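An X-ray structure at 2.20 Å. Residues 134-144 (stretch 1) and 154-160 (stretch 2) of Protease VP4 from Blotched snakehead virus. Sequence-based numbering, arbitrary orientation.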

# COMPACT_ATOMS: atom_id res chain seq x y z
N GLY A 134 -10.11 -4.83 -1.87
CA GLY A 134 -9.16 -5.88 -2.35
C GLY A 134 -8.09 -6.00 -1.31
O GLY A 134 -8.07 -5.16 -0.29
N GLN A 135 -7.18 -6.97 -1.52
CA GLN A 135 -6.23 -7.42 -0.47
C GLN A 135 -4.77 -7.34 -0.84
O GLN A 135 -3.99 -7.92 -0.11
CB GLN A 135 -6.52 -8.92 0.03
CG GLN A 135 -7.82 -8.99 0.78
CD GLN A 135 -8.19 -10.31 1.38
OE1 GLN A 135 -7.35 -11.15 1.68
NE2 GLN A 135 -9.51 -10.52 1.49
N SER A 136 -4.43 -6.71 -1.96
CA SER A 136 -3.05 -6.52 -2.39
C SER A 136 -2.21 -5.69 -1.42
O SER A 136 -1.03 -5.54 -1.67
CB SER A 136 -2.92 -5.81 -3.78
OG SER A 136 -3.54 -4.50 -3.78
N SER A 137 -2.86 -5.10 -0.40
CA SER A 137 -2.22 -4.35 0.67
C SER A 137 -1.67 -5.23 1.75
O SER A 137 -1.06 -4.74 2.70
CB SER A 137 -3.23 -3.41 1.34
OG SER A 137 -4.33 -4.10 1.93
N SER A 138 -1.89 -6.54 1.64
CA SER A 138 -1.66 -7.44 2.74
C SER A 138 -0.23 -7.46 3.17
O SER A 138 -0.00 -7.62 4.35
CB SER A 138 -2.20 -8.89 2.46
OG SER A 138 -3.62 -8.81 2.23
N ILE A 139 0.72 -7.42 2.24
CA ILE A 139 2.08 -7.34 2.59
C ILE A 139 2.37 -6.06 3.40
O ILE A 139 2.97 -6.17 4.44
CB ILE A 139 2.89 -7.34 1.45
CG1 ILE A 139 2.81 -8.75 0.67
CG2 ILE A 139 4.35 -7.15 1.87
CD1 ILE A 139 3.79 -8.68 -0.61
N ALA A 140 1.95 -4.86 2.91
CA ALA A 140 2.06 -3.59 3.69
C ALA A 140 1.45 -3.66 5.13
O ALA A 140 2.00 -3.24 6.18
CB ALA A 140 1.35 -2.44 2.82
N LEU A 141 0.22 -4.10 5.19
CA LEU A 141 -0.36 -4.43 6.55
C LEU A 141 0.48 -5.11 7.53
O LEU A 141 0.61 -4.71 8.67
CB LEU A 141 -1.64 -5.29 6.39
CG LEU A 141 -2.69 -4.48 5.61
CD1 LEU A 141 -4.13 -5.12 5.44
CD2 LEU A 141 -2.72 -3.02 5.93
N ALA A 142 0.92 -6.26 7.12
CA ALA A 142 1.94 -7.09 7.81
C ALA A 142 3.19 -6.37 8.26
O ALA A 142 3.61 -6.46 9.39
CB ALA A 142 2.40 -8.24 6.94
N LEU A 143 3.92 -5.85 7.30
CA LEU A 143 5.16 -5.13 7.67
C LEU A 143 4.76 -3.97 8.65
O LEU A 143 5.49 -3.71 9.64
CB LEU A 143 5.83 -4.61 6.39
CG LEU A 143 6.09 -5.85 5.53
CD1 LEU A 143 6.89 -5.41 4.34
CD2 LEU A 143 7.07 -6.61 6.24
N ALA A 144 3.62 -3.29 8.41
CA ALA A 144 3.32 -2.06 9.18
C ALA A 144 2.91 -2.46 10.56
O ALA A 144 3.12 -1.74 11.48
CB ALA A 144 2.26 -1.17 8.54
N ALA A 154 7.67 0.39 -2.14
CA ALA A 154 6.21 0.15 -1.96
C ALA A 154 5.95 -1.33 -2.10
O ALA A 154 6.55 -2.01 -2.93
CB ALA A 154 5.42 0.97 -3.02
N TYR A 155 4.96 -1.85 -1.42
CA TYR A 155 4.66 -3.31 -1.48
C TYR A 155 3.27 -3.67 -2.03
O TYR A 155 2.22 -3.02 -1.73
CB TYR A 155 4.84 -3.98 -0.11
CG TYR A 155 6.27 -3.83 0.40
CD1 TYR A 155 7.23 -4.77 0.06
CD2 TYR A 155 6.63 -2.80 1.35
CE1 TYR A 155 8.61 -4.68 0.53
CE2 TYR A 155 8.03 -2.65 1.77
CZ TYR A 155 8.96 -3.59 1.35
OH TYR A 155 10.34 -3.46 1.67
N THR A 156 3.24 -4.79 -2.78
CA THR A 156 1.94 -5.29 -3.32
C THR A 156 1.89 -6.81 -3.34
O THR A 156 2.85 -7.50 -3.73
CB THR A 156 1.57 -4.61 -4.68
OG1 THR A 156 0.15 -4.64 -4.85
CG2 THR A 156 2.34 -5.19 -5.95
N GLY A 157 0.79 -7.36 -2.83
CA GLY A 157 0.69 -8.75 -2.81
C GLY A 157 -0.38 -9.16 -1.84
O GLY A 157 -0.45 -8.61 -0.76
N CYS A 158 -1.29 -10.03 -2.29
CA CYS A 158 -2.18 -10.70 -1.34
C CYS A 158 -1.42 -11.74 -0.54
O CYS A 158 -0.30 -12.15 -0.91
CB CYS A 158 -3.40 -11.32 -2.01
SG CYS A 158 -4.33 -10.17 -2.94
N LEU A 159 -2.01 -12.11 0.59
CA LEU A 159 -1.41 -13.10 1.47
C LEU A 159 -2.26 -14.35 1.63
O LEU A 159 -3.48 -14.28 1.78
CB LEU A 159 -1.00 -12.53 2.85
CG LEU A 159 0.30 -11.68 2.80
CD1 LEU A 159 0.53 -11.13 4.15
CD2 LEU A 159 1.48 -12.58 2.42
N SER A 160 -1.59 -15.48 1.49
CA SER A 160 -2.09 -16.80 1.98
C SER A 160 -1.24 -17.40 3.09
O SER A 160 -0.27 -18.02 2.76
CB SER A 160 -2.00 -17.78 0.85
OG SER A 160 -2.65 -18.92 1.16
O HOH W 1 -5.25 -12.19 0.91
O HOH W 2 -1.42 -2.97 -3.15

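A helix that packs beside a strand often does so through a few apolar side chains, while the loop leading into the helix supplies the polar contacts; this segment of the VP4 protease is a compact example. The helix beginning at S138 directs I139, A142 and L143 toward the neighbouring stretch, which answers with Y155 and L159. I139 lies between these two: its CG2 sits 3.8 Å from Y155 CB, and its CG1 4.4 Å from L159 CG. One helical turn on, L143 CD1 lies over one face of the Y155 ring, 3.9 Å from the ring centroid and only 9° off the normal, a well-centred CH-pi contact. L159 is met also by A142, whose CB is 4.4 Å from L159 CD1.

The backbones come close at G157, between the two strands, where its CA is 4.4 Å from S136 CA. A side chain there would meet I139: an ideal CB would fall 2.6 Å from I139 CD1, and the backbone angles themselves call for glycine. G157 N donates a nearly straight hydrogen bond to S136 O (2.8 Å, 169°), while I139 N, in the first turn of the helix, donates a weak one to G157 O (3.4 Å). S136 O also receives a CA-H...O contact from T156 CA at 3.4 Å.

Toward the edge lies the type I turn from Q135 to S138. Q135 O accepts from both S138 N (3.1 Å) and S138 OG (2.5 Å), and C158 CA approaches the same oxygen at 3.5 Å. Two waters complete the polar margin. Water 1 donates to Q135 OE1 (2.5 Å) and L159 O (2.9 Å); water 2 hydrogen-bonds to S136 OG (2.7 Å) and T156 OG1 (2.9 Å), bridging hydroxyls of the two stretches.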